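Local coordinates for HTH-type transcriptional regulator Rv1985c/MT2039 (Mycobacterium tuberculosis, PDB 3ISP), which regulates transcription as a DNA-binding homodimer of the LysR family, probably activating expression of the exporter LysE and repressing its own gene, at residues G21-A26 with K57-T62; H158-M163 with A287-L292; Y165-S170 with R256-H261; F182-A187 with K208-A213. All blocks are in the same frame, centred on the assembly; numbering follows the deposited sequence.

In the fold
Contact 1 lies in the helix-turn-helix DNA-binding region, the other three in the substrate-binding region of the LysR family. The centre of contact 1 is about 39 Å from that of contact 2, 48 Å from that of contact 3 and 51 Å from that of contact 4, and contact 1 touches none of the three. Contacts 2 and 3 sit about 22 Å apart, centre to centre, along the long strand 155-169, which runs next to strand 255-271 in the same sheet. Contact 4 is nested in the chain loop closed by contact 3; their centres are about 13 Å apart and they touch directly, Phe-182 packing on Val-257 and Cys-258, and Lys-208 NZ probably hydrogen-bonding to His-261 O.

Contact 1: G21-A26 with K57-T62; sequences GSFDAA and KPCRAT
The sulfur of Cys-59 meets the Phe-23 ring at its edge, not over a face: SG of Cys-59 is 5.1 Å from the centroid of the Phe-23 ring and 87° off the ring normal. This is a Cys sulfur-aromatic contact in which the C-H border of the ring confronts a polarisable sulfur. CD1 of Phe-23 is the closest ring atom, 3.8 Å from Cys-59 SG, followed by CE1 of Phe-23. Chi1 of Cys-59 (-57°) sets SG anti to the carbonyl carbon and beside the backbone N, where it also reaches the backbone of Ser-22, with Ser-22 N 3.7 Å from Cys-59 SG.

Gly-21 supplies the other part of the interface as bare backbone. Its CA approaches Cys-59 N to 3.5 Å, and its CA and C both lie against Cys-59 CB. Gly-21 is the first residue to leave helix 9-20, with a positive phi that suits glycine. Ser-22 then N-caps the next helix: its OG accepts from Ala-25 N at 2.8 Å in a nearly straight bond (171°). No hydrogen bond joins the two segments.

The arrangement fits the winged helix-turn-helix of LysR regulators, with the hairpin of strands 53-54 and 60-61 as the wing. Phe-23, at the start of the predicted helix-turn-helix motif, packs on Val-17 of helix 9-20 and on Val-37, Ser-38 and Ile-41 of helix 34-48, while Cys-59 rests on Val-17 and on Val-53 of strand 53-54.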
loop_
_atom_site.group_PDB
_atom_site.type_symbol
_atom_site.label_atom_id
_atom_site.label_comp_id
_atom_site.label_asym_id
_atom_site.label_seq_id
_atom_site.Cartn_x
_atom_site.Cartn_y
_atom_site.Cartn_z
ATOM N N GLY A 21 5.074 -3.269 -20.873
ATOM C CA GLY A 21 5.068 -4.407 -19.964
ATOM C C GLY A 21 5.417 -5.764 -20.559
ATOM O O GLY A 21 4.756 -6.758 -20.256
ATOM N N SER A 22 6.454 -5.810 -21.393
ATOM C CA SER A 22 6.920 -7.053 -22.013
ATOM C C SER A 22 8.201 -6.835 -22.804
ATOM O O SER A 22 8.343 -5.823 -23.490
ATOM C CB SER A 22 5.855 -7.613 -22.953
ATOM O OG SER A 22 6.448 -8.438 -23.943
ATOM N N PHE A 23 9.129 -7.786 -22.725
ATOM C CA PHE A 23 10.358 -7.709 -23.519
ATOM C C PHE A 23 10.100 -8.022 -24.995
ATOM O O PHE A 23 10.661 -7.381 -25.882
ATOM C CB PHE A 23 11.433 -8.648 -22.964
ATOM C CG PHE A 23 12.318 -8.018 -21.918
ATOM C CD1 PHE A 23 11.778 -7.462 -20.771
ATOM C CD2 PHE A 23 13.692 -7.999 -22.077
ATOM C CE1 PHE A 23 12.593 -6.893 -19.810
ATOM C CE2 PHE A 23 14.509 -7.430 -21.121
ATOM C CZ PHE A 23 13.961 -6.878 -19.987
ATOM N N ASP A 24 9.250 -9.015 -25.245
ATOM C CA ASP A 24 8.879 -9.401 -26.604
ATOM C C ASP A 24 8.082 -8.300 -27.295
ATOM O O ASP A 24 8.333 -7.973 -28.460
ATOM C CB ASP A 24 8.072 -10.704 -26.596
ATOM C CG ASP A 24 8.956 -11.941 -26.600
ATOM O OD1 ASP A 24 10.194 -11.793 -26.707
ATOM O OD2 ASP A 24 8.409 -13.062 -26.500
ATOM N N ALA A 25 7.117 -7.736 -26.575
ATOM C CA ALA A 25 6.310 -6.657 -27.123
ATOM C C ALA A 25 7.212 -5.535 -27.609
ATOM O O ALA A 25 7.209 -5.194 -28.788
ATOM C CB ALA A 25 5.321 -6.147 -26.090
ATOM N N ALA A 26 8.005 -4.980 -26.701
ATOM C CA ALA A 26 8.838 -3.827 -27.021
ATOM C C ALA A 26 9.892 -4.143 -28.075
ATOM O O ALA A 26 10.548 -3.238 -28.591
ATOM C CB ALA A 26 9.490 -3.284 -25.767
ATOM N N LYS A 57 6.117 -10.956 -14.859
ATOM C CA LYS A 57 4.699 -10.754 -15.196
ATOM C C LYS A 57 4.421 -9.547 -16.107
ATOM O O LYS A 57 4.535 -9.676 -17.321
ATOM C CB LYS A 57 3.870 -10.728 -13.908
ATOM C CG LYS A 57 2.473 -11.298 -14.031
ATOM C CD LYS A 57 2.438 -12.768 -13.661
ATOM C CE LYS A 57 1.027 -13.173 -13.295
ATOM N NZ LYS A 57 0.450 -12.196 -12.331
ATOM N N PRO A 58 4.032 -8.382 -15.544
ATOM C CA PRO A 58 4.118 -7.200 -16.408
ATOM C C PRO A 58 5.385 -6.427 -16.057
ATOM O O PRO A 58 5.673 -6.254 -14.874
ATOM C CB PRO A 58 2.891 -6.369 -15.998
ATOM C CG PRO A 58 2.231 -7.122 -14.850
ATOM C CD PRO A 58 3.260 -8.070 -14.331
ATOM N N CYS A 59 6.134 -5.976 -17.054
ATOM C CA CYS A 59 7.389 -5.290 -16.781
ATOM C C CYS A 59 7.168 -3.866 -16.287
ATOM O O CYS A 59 6.483 -3.073 -16.924
ATOM C CB CYS A 59 8.276 -5.285 -18.023
ATOM S SG CYS A 59 8.627 -6.924 -18.655
ATOM N N ARG A 60 7.750 -3.550 -15.140
ATOM C CA ARG A 60 7.661 -2.206 -14.597
ATOM C C ARG A 60 9.051 -1.691 -14.239
ATOM O O ARG A 60 9.987 -2.468 -14.055
ATOM C CB ARG A 60 6.750 -2.182 -13.369
ATOM C CG ARG A 60 7.138 -3.175 -12.278
ATOM C CD ARG A 60 6.465 -2.845 -10.943
ATOM N NE ARG A 60 7.036 -3.585 -9.813
ATOM C CZ ARG A 60 6.824 -4.880 -9.577
ATOM N NH1 ARG A 60 6.068 -5.603 -10.402
ATOM N NH2 ARG A 60 7.379 -5.457 -8.521
ATOM N N ALA A 61 9.178 -0.376 -14.149
ATOM C CA ALA A 61 10.425 0.235 -13.730
ATOM C C ALA A 61 10.671 -0.028 -12.248
ATOM O O ALA A 61 9.734 -0.071 -11.449
ATOM C CB ALA A 61 10.392 1.741 -14.002
ATOM N N THR A 62 11.934 -0.213 -11.882
ATOM C CA THR A 62 12.301 -0.219 -10.485
ATOM C C THR A 62 12.374 1.231 -10.083
ATOM O O THR A 62 12.312 2.120 -10.924
ATOM C CB THR A 62 13.673 -0.826 -10.250
ATOM O OG1 THR A 62 14.646 -0.080 -10.985
ATOM C CG2 THR A 62 13.709 -2.273 -10.682
#

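Contact 2: H158-M163 with A287-L292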
loop_
_atom_site.group_PDB
_atom_site.type_symbol
_atom_site.label_atom_id
_atom_site.label_comp_id
_atom_site.label_asym_id
_atom_site.label_seq_id
_atom_site.Cartn_x
_atom_site.Cartn_y
_atom_site.Cartn_z
ATOM N N HIS A 158 6.127 26.804 -11.501
ATOM C CA HIS A 158 5.496 28.106 -11.752
ATOM C C HIS A 158 4.254 28.335 -10.885
ATOM O O HIS A 158 3.304 27.548 -10.920
ATOM C CB HIS A 158 5.053 28.217 -13.202
ATOM C CG HIS A 158 6.168 28.115 -14.190
ATOM N ND1 HIS A 158 6.528 26.927 -14.785
ATOM C CD2 HIS A 158 6.986 29.060 -14.710
ATOM C CE1 HIS A 158 7.523 27.142 -15.624
ATOM N NE2 HIS A 158 7.815 28.429 -15.601
ATOM N N PRO A 159 4.235 29.433 -10.122
ATOM C CA PRO A 159 3.025 29.698 -9.343
ATOM C C PRO A 159 1.939 30.150 -10.280
ATOM O O PRO A 159 2.222 30.818 -11.273
ATOM C CB PRO A 159 3.444 30.840 -8.423
ATOM C CG PRO A 159 4.950 30.818 -8.443
ATOM C CD PRO A 159 5.308 30.387 -9.816
ATOM N N LEU A 160 0.704 29.775 -9.978
ATOM C CA LEU A 160 -0.413 30.085 -10.853
ATOM C C LEU A 160 -1.371 31.055 -10.178
ATOM O O LEU A 160 -2.135 31.740 -10.853
ATOM C CB LEU A 160 -1.148 28.804 -11.212
ATOM C CG LEU A 160 -0.426 27.871 -12.177
ATOM C CD1 LEU A 160 -1.121 26.527 -12.156
ATOM C CD2 LEU A 160 -0.429 28.444 -13.574
ATOM N N GLY A 161 -1.288 31.117 -8.846
ATOM C CA GLY A 161 -2.242 31.826 -8.015
ATOM C C GLY A 161 -2.832 30.899 -6.962
ATOM O O GLY A 161 -2.383 29.781 -6.783
ATOM N N GLU A 162 -3.849 31.356 -6.251
ATOM C CA GLU A 162 -4.553 30.477 -5.318
ATOM C C GLU A 162 -6.023 30.307 -5.701
ATOM O O GLU A 162 -6.645 31.229 -6.246
ATOM C CB GLU A 162 -4.426 31.001 -3.892
ATOM C CG GLU A 162 -2.999 31.214 -3.463
ATOM C CD GLU A 162 -2.900 31.788 -2.066
ATOM O OE1 GLU A 162 -3.939 32.280 -1.550
ATOM O OE2 GLU A 162 -1.781 31.747 -1.495
ATOM N N MET A 163 -6.554 29.114 -5.439
ATOM C CA MET A 163 -7.975 28.806 -5.665
ATOM C C MET A 163 -8.691 28.948 -4.326
ATOM O O MET A 163 -8.208 28.445 -3.316
ATOM C CB MET A 163 -8.130 27.380 -6.234
ATOM C CG MET A 163 -9.562 26.838 -6.317
ATOM S SD MET A 163 -9.735 25.376 -7.376
ATOM C CE MET A 163 -8.323 24.451 -6.830
ATOM N N ALA A 287 -1.885 31.728 -18.397
ATOM C CA ALA A 287 -2.885 32.711 -18.776
ATOM C C ALA A 287 -4.294 32.234 -18.439
ATOM O O ALA A 287 -5.169 33.029 -18.109
ATOM C CB ALA A 287 -2.768 33.030 -20.246
ATOM N N ALA A 288 -4.517 30.931 -18.525
ATOM C CA ALA A 288 -5.816 30.380 -18.201
ATOM C C ALA A 288 -6.090 30.585 -16.711
ATOM O O ALA A 288 -7.248 30.592 -16.255
ATOM C CB ALA A 288 -5.868 28.911 -18.564
ATOM N N ALA A 289 -5.021 30.770 -15.948
ATOM C CA ALA A 289 -5.159 30.927 -14.511
ATOM C C ALA A 289 -5.109 32.391 -14.058
ATOM O O ALA A 289 -5.059 32.667 -12.858
ATOM C CB ALA A 289 -4.104 30.117 -13.794
ATOM N N SER A 290 -5.124 33.328 -15.003
ATOM C CA SER A 290 -5.040 34.730 -14.632
ATOM C C SER A 290 -6.202 35.102 -13.723
ATOM O O SER A 290 -6.150 36.094 -12.996
ATOM C CB SER A 290 -4.993 35.633 -15.861
ATOM O OG SER A 290 -6.136 35.471 -16.671
ATOM N N GLY A 291 -7.236 34.269 -13.736
ATOM C CA GLY A 291 -8.430 34.532 -12.967
ATOM C C GLY A 291 -8.438 33.984 -11.557
ATOM O O GLY A 291 -9.416 34.172 -10.832
ATOM N N LEU A 292 -7.378 33.292 -11.159
ATOM C CA LEU A 292 -7.282 32.815 -9.783
ATOM C C LEU A 292 -7.065 34.017 -8.863
ATOM O O LEU A 292 -6.849 35.132 -9.334
ATOM C CB LEU A 292 -6.136 31.804 -9.634
ATOM C CG LEU A 292 -6.322 30.433 -10.294
ATOM C CD1 LEU A 292 -5.027 29.661 -10.306
ATOM C CD2 LEU A 292 -7.410 29.606 -9.613
#
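Leu-292 carries this contact, spreading its side chain along the strand backbone from Leu-160 to Met-163. Its CG stands anti to the carbonyl carbon (chi1 -70°), and the two methyls diverge: CD1 of Leu-292 lies 3.6 Å from Leu-160 O, whereas CD2 of Leu-292 is 4.1 Å from Met-163 CB. Between them, CB of Leu-292 approaches Glu-162 O to 3.5 Å. Leu-160 sends CD2 to Ala-289 CB, 4.0 Å away, while its CB touches both Ala-289 CB and Leu-292 CD1. Met-163 differs: its CG is anti to the backbone N (chi1 171°); its CB and CA make the touch on Leu-292, while the rest of the chain, bent at chi3, leads away.

A type I turn from Ala-289 to Leu-292 brings Leu-292 back to the strand; Leu-292 N donates to Ala-289 O at 2.9 Å. Ala-287 O takes two bonds from Ser-290, one from N and one from OG. The side-chain contacts are apolar and no hydrogen bond crosses between the segments; Trp-109 also packs on Ala-289 and Leu-292. The turn that follows helix 276-288, packed against strand 155-169, is an alpha/beta arrangement consistent with the periplasmic-binding-protein-like fold of LysR substrate-binding domains.

Contact 3: Y165-S170 with R256-H261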
loop_
_atom_site.group_PDB
_atom_site.type_symbol
_atom_site.label_atom_id
_atom_site.label_comp_id
_atom_site.label_asym_id
_atom_site.label_seq_id
_atom_site.Cartn_x
_atom_site.Cartn_y
_atom_site.Cartn_z
ATOM N N TYR A 165 -11.762 28.148 -1.704
ATOM C CA TYR A 165 -12.775 27.136 -1.417
ATOM C C TYR A 165 -13.786 27.613 -0.369
ATOM O O TYR A 165 -13.405 27.919 0.763
ATOM C CB TYR A 165 -12.109 25.851 -0.926
ATOM C CG TYR A 165 -11.457 25.040 -2.015
ATOM C CD1 TYR A 165 -12.161 24.055 -2.681
ATOM C CD2 TYR A 165 -10.128 25.250 -2.364
ATOM C CE1 TYR A 165 -11.575 23.309 -3.669
ATOM C CE2 TYR A 165 -9.535 24.508 -3.359
ATOM C CZ TYR A 165 -10.262 23.540 -4.011
ATOM O OH TYR A 165 -9.683 22.794 -5.012
ATOM N N LEU A 166 -15.066 27.657 -0.747
ATOM C CA LEU A 166 -16.155 28.063 0.155
ATOM C C LEU A 166 -16.844 26.842 0.722
ATOM O O LEU A 166 -17.178 25.932 -0.025
ATOM C CB LEU A 166 -17.181 28.899 -0.603
ATOM C CG LEU A 166 -16.526 30.044 -1.369
ATOM C CD1 LEU A 166 -17.517 30.849 -2.194
ATOM C CD2 LEU A 166 -15.809 30.928 -0.372
ATOM N N PRO A 167 -17.072 26.817 2.042
ATOM C CA PRO A 167 -17.810 25.712 2.670
ATOM C C PRO A 167 -19.301 25.886 2.408
ATOM O O PRO A 167 -19.881 26.841 2.925
ATOM C CB PRO A 167 -17.546 25.905 4.167
ATOM C CG PRO A 167 -16.680 27.147 4.281
ATOM C CD PRO A 167 -16.789 27.895 2.992
ATOM N N VAL A 168 -19.913 25.005 1.621
ATOM C CA VAL A 168 -21.286 25.244 1.209
ATOM C C VAL A 168 -22.235 24.056 1.384
ATOM O O VAL A 168 -21.820 22.955 1.763
ATOM C CB VAL A 168 -21.364 25.768 -0.241
ATOM C CG1 VAL A 168 -20.905 27.193 -0.308
ATOM C CG2 VAL A 168 -20.545 24.896 -1.158
ATOM N N ALA A 169 -23.516 24.319 1.123
ATOM C CA ALA A 169 -24.590 23.339 1.227
ATOM C C ALA A 169 -25.865 23.980 0.717
ATOM O O ALA A 169 -25.918 25.190 0.509
ATOM C CB ALA A 169 -24.777 22.883 2.664
ATOM N N SER A 170 -26.894 23.167 0.519
ATOM C CA SER A 170 -28.193 23.665 0.100
ATOM C C SER A 170 -28.953 24.151 1.321
ATOM O O SER A 170 -28.652 23.742 2.445
ATOM C CB SER A 170 -28.978 22.555 -0.574
ATOM O OG SER A 170 -29.313 21.569 0.382
ATOM N N ARG A 256 -23.592 29.591 1.805
ATOM C CA ARG A 256 -22.414 29.461 2.650
ATOM C C ARG A 256 -22.785 29.031 4.057
ATOM O O ARG A 256 -23.542 29.703 4.733
ATOM C CB ARG A 256 -21.621 30.763 2.709
ATOM C CG ARG A 256 -20.815 31.057 1.462
ATOM C CD ARG A 256 -19.883 32.243 1.677
ATOM N NE ARG A 256 -18.778 31.935 2.584
ATOM C CZ ARG A 256 -17.594 32.543 2.544
ATOM N NH1 ARG A 256 -17.366 33.482 1.638
ATOM N NH2 ARG A 256 -16.637 32.214 3.403
ATOM N N VAL A 257 -22.230 27.902 4.472
ATOM C CA VAL A 257 -22.359 27.352 5.813
ATOM C C VAL A 257 -21.725 28.241 6.884
ATOM O O VAL A 257 -22.165 28.267 8.033
ATOM C CB VAL A 257 -21.679 25.975 5.839
ATOM C CG1 VAL A 257 -21.091 25.650 7.217
ATOM C CG2 VAL A 257 -22.652 24.907 5.345
ATOM N N CYS A 258 -20.670 28.952 6.513
ATOM C CA CYS A 258 -20.036 29.897 7.430
ATOM C C CYS A 258 -19.109 30.877 6.700
ATOM O O CYS A 258 -18.892 30.774 5.491
ATOM C CB CYS A 258 -19.314 29.186 8.591
ATOM S SG CYS A 258 -17.738 28.372 8.206
ATOM N N ASP A 259 -18.574 31.825 7.459
ATOM C CA ASP A 259 -17.893 32.982 6.907
ATOM C C ASP A 259 -16.434 32.707 6.513
ATOM O O ASP A 259 -15.800 33.520 5.836
ATOM C CB ASP A 259 -17.954 34.111 7.928
ATOM C CG ASP A 259 -18.103 35.459 7.280
ATOM O OD1 ASP A 259 -18.464 35.490 6.078
ATOM O OD2 ASP A 259 -17.860 36.478 7.968
ATOM N N ILE A 260 -15.914 31.557 6.931
ATOM C CA ILE A 260 -14.528 31.191 6.664
ATOM C C ILE A 260 -14.318 30.594 5.275
ATOM O O ILE A 260 -15.245 30.065 4.676
ATOM C CB ILE A 260 -14.052 30.152 7.666
ATOM C CG1 ILE A 260 -14.514 30.527 9.071
ATOM C CG2 ILE A 260 -12.539 29.993 7.582
ATOM C CD1 ILE A 260 -13.987 29.606 10.132
ATOM N N HIS A 261 -13.094 30.676 4.767
ATOM C CA HIS A 261 -12.749 30.037 3.500
ATOM C C HIS A 261 -11.331 29.436 3.497
ATOM O O HIS A 261 -10.584 29.558 4.473
ATOM C CB HIS A 261 -12.923 31.009 2.327
ATOM C CG HIS A 261 -12.125 32.272 2.456
ATOM N ND1 HIS A 261 -10.748 32.283 2.498
ATOM C CD2 HIS A 261 -12.515 33.566 2.528
ATOM C CE1 HIS A 261 -10.323 33.530 2.604
ATOM N NE2 HIS A 261 -11.376 34.326 2.620
#
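Arg-256 reaches Leu-166 with its CG anti to the carbonyl carbon (chi1 -75°) and a bend at chi3 (70°) that swings NE back toward its own loop. CD2 of Leu-166 then lies over one face of the guanidinium, offset toward the rim, 3.6 Å from NH1 of Arg-256. The guanidinium bonds to the carbonyls of Cys-258 and Ile-260: NE of Arg-256 donates to Cys-258 O at 3.1 Å, with the oxygen somewhat out of the guanidinium plane, and NH2 adds weak bonds to Cys-258 O and Ile-260 O.

One hydrogen bond crosses between the segments, from Val-257 N to Pro-167 O (3.0 Å, 153°). Beside it, the Pro-167 ring presents CG and CD to Ile-260 O, and its CG is 4.2 Å from Cys-258 SG. CG2 of Val-257 touches Ala-169 CB at 4.0 Å, and CG1 of Val-168 sits 4.0 Å from Arg-256 CA. CB of His-261 lies against Tyr-165 O; the hydroxyl of Tyr-165 points elsewhere, to Asp-104. Helix 201-210 borders the contact, Leu-205 packing on Pro-167.

The strand thus offers mostly apolar surface and, as hydrogen-bond acceptor to the other segment, the Pro-167 carbonyl. The arginine is engaged by backbone oxygens of its own irregular segment, whose dipoles probably help offset its positive charge while a methyl of Leu-166 rests over part of one face.

Contact 4: F182-A187 with K208-A213; sequences FTAAAA and KAFRRA
Phe-210 is the tightly packed half of this contact, its face against Ala-184 and its edge toward Phe-182. The two phenylalanines form an edge-to-face pair, the edge of Phe-210 directed at the face of Phe-182, with ring centroids 5.5 Å apart and planes at 66°. CE1 of Phe-210 makes the approach, over the face of Phe-182 but offset toward its rim, 4.1 Å from CE2 of Phe-182. On Phe-210 itself, Ala-184 CA lies over one ring face and Ala-184 CB is 3.6 Å from Phe-210 CD2; Ala-187 CB lies farther off, 4.3 Å from Phe-210 CE1. Ala-187 N donates to Thr-183 O within the turn of helical phi/psi that carries Ala-184 and Ala-187.

The solvent side is sparse. Exposed Arg-212 brings NH1 to 3.9 Å from Ala-184 CB, an oblique approach, and Thr-183 points its side chain away. Phe-182 also forms an edge-to-face pair with Trp-237.

No hydrogen bond links the two segments; across them the attraction is probably mainly dispersion, with a weak electrostatic part from the ring C-H groups of Phe-210 facing the Phe-182 ring.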
loop_
_atom_site.group_PDB
_atom_site.type_symbol
_atom_site.label_atom_id
_atom_site.label_comp_id
_atom_site.label_asym_id
_atom_site.label_seq_id
_atom_site.Cartn_x
_atom_site.Cartn_y
_atom_site.Cartn_z
ATOM N N PHE A 182 -22.967 27.364 12.474
ATOM C CA PHE A 182 -21.874 26.415 12.300
ATOM C C PHE A 182 -21.069 26.197 13.586
ATOM O O PHE A 182 -19.861 26.457 13.646
ATOM C CB PHE A 182 -20.978 26.867 11.132
ATOM C CG PHE A 182 -20.128 25.770 10.553
ATOM C CD1 PHE A 182 -20.615 24.471 10.452
ATOM C CD2 PHE A 182 -18.848 26.038 10.096
ATOM C CE1 PHE A 182 -19.830 23.460 9.921
ATOM C CE2 PHE A 182 -18.057 25.033 9.562
ATOM C CZ PHE A 182 -18.546 23.745 9.475
ATOM N N THR A 183 -21.752 25.701 14.612
ATOM C CA THR A 183 -21.123 25.423 15.894
ATOM C C THR A 183 -20.351 24.109 15.863
ATOM O O THR A 183 -20.580 23.277 14.996
ATOM C CB THR A 183 -22.184 25.328 16.980
ATOM O OG1 THR A 183 -23.066 26.449 16.865
ATOM C CG2 THR A 183 -21.540 25.316 18.365
ATOM N N ALA A 184 -19.443 23.919 16.815
ATOM C CA ALA A 184 -18.719 22.654 16.931
ATOM C C ALA A 184 -19.604 21.514 17.464
ATOM O O ALA A 184 -19.219 20.343 17.436
ATOM C CB ALA A 184 -17.465 22.824 17.797
ATOM N N ALA A 185 -20.785 21.859 17.960
ATOM C CA ALA A 185 -21.739 20.841 18.381
ATOM C C ALA A 185 -22.589 20.466 17.183
ATOM O O ALA A 185 -23.002 19.314 17.032
ATOM C CB ALA A 185 -22.617 21.347 19.527
ATOM N N ALA A 186 -22.852 21.456 16.334
ATOM C CA ALA A 186 -23.609 21.237 15.109
ATOM C C ALA A 186 -22.739 20.553 14.060
ATOM O O ALA A 186 -23.205 19.667 13.348
ATOM C CB ALA A 186 -24.159 22.553 14.574
ATOM N N ALA A 187 -21.472 20.957 13.990
ATOM C CA ALA A 187 -20.541 20.421 12.998
ATOM C C ALA A 187 -20.121 18.985 13.293
ATOM O O ALA A 187 -19.626 18.281 12.412
ATOM C CB ALA A 187 -19.319 21.317 12.870
ATOM N N LYS A 208 -9.529 25.413 10.947
ATOM C CA LYS A 208 -9.520 26.862 10.844
ATOM C C LYS A 208 -10.678 27.476 11.638
ATOM O O LYS A 208 -10.554 28.556 12.222
ATOM C CB LYS A 208 -9.593 27.278 9.373
ATOM C CG LYS A 208 -9.240 28.726 9.103
ATOM C CD LYS A 208 -9.089 29.001 7.613
ATOM C CE LYS A 208 -8.497 30.383 7.372
ATOM N NZ LYS A 208 -8.838 30.938 6.033
ATOM N N ALA A 209 -11.802 26.769 11.668
ATOM C CA ALA A 209 -13.026 27.304 12.245
ATOM C C ALA A 209 -13.107 27.091 13.748
ATOM O O ALA A 209 -13.719 27.890 14.462
ATOM C CB ALA A 209 -14.233 26.683 11.568
ATOM N N PHE A 210 -12.501 26.010 14.226
ATOM C CA PHE A 210 -12.633 25.636 15.627
ATOM C C PHE A 210 -11.298 25.275 16.269
ATOM O O PHE A 210 -11.259 24.628 17.313
ATOM C CB PHE A 210 -13.610 24.469 15.778
ATOM C CG PHE A 210 -14.949 24.700 15.131
ATOM C CD1 PHE A 210 -15.205 24.232 13.852
ATOM C CD2 PHE A 210 -15.958 25.367 15.808
ATOM C CE1 PHE A 210 -16.440 24.431 13.261
ATOM C CE2 PHE A 210 -17.195 25.570 15.222
ATOM C CZ PHE A 210 -17.436 25.103 13.949
ATOM N N ARG A 211 -10.211 25.692 15.633
ATOM C CA ARG A 211 -8.866 25.529 16.183
ATOM C C ARG A 211 -8.647 24.111 16.702
ATOM O O ARG A 211 -7.669 23.830 17.403
ATOM C CB ARG A 211 -8.628 26.554 17.297
ATOM C CG ARG A 211 -9.314 27.897 17.050
ATOM C CD ARG A 211 -9.848 28.502 18.344
ATOM N NE ARG A 211 -11.167 29.115 18.168
ATOM C CZ ARG A 211 -11.404 30.426 18.192
ATOM N NH1 ARG A 211 -10.410 31.289 18.388
ATOM N NH2 ARG A 211 -12.643 30.876 18.025
ATOM N N ARG A 212 -9.560 23.220 16.328
ATOM C CA ARG A 212 -9.585 21.853 16.828
ATOM C C ARG A 212 -9.713 20.874 15.660
ATOM O O ARG A 212 -9.054 21.030 14.631
ATOM C CB ARG A 212 -10.767 21.682 17.788
ATOM C CG ARG A 212 -10.679 20.492 18.736
ATOM C CD ARG A 212 -12.049 20.202 19.335
ATOM N NE ARG A 212 -12.748 21.432 19.703
ATOM C CZ ARG A 212 -14.036 21.494 20.028
ATOM N NH1 ARG A 212 -14.586 22.661 20.353
ATOM N NH2 ARG A 212 -14.778 20.392 20.029
ATOM N N ALA A 213 -10.569 19.870 15.829
ATOM C CA ALA A 213 -10.811 18.856 14.807
ATOM C C ALA A 213 -11.974 17.997 15.264
ATOM O O ALA A 213 -11.931 17.402 16.346
ATOM C CB ALA A 213 -9.573 17.997 14.574
#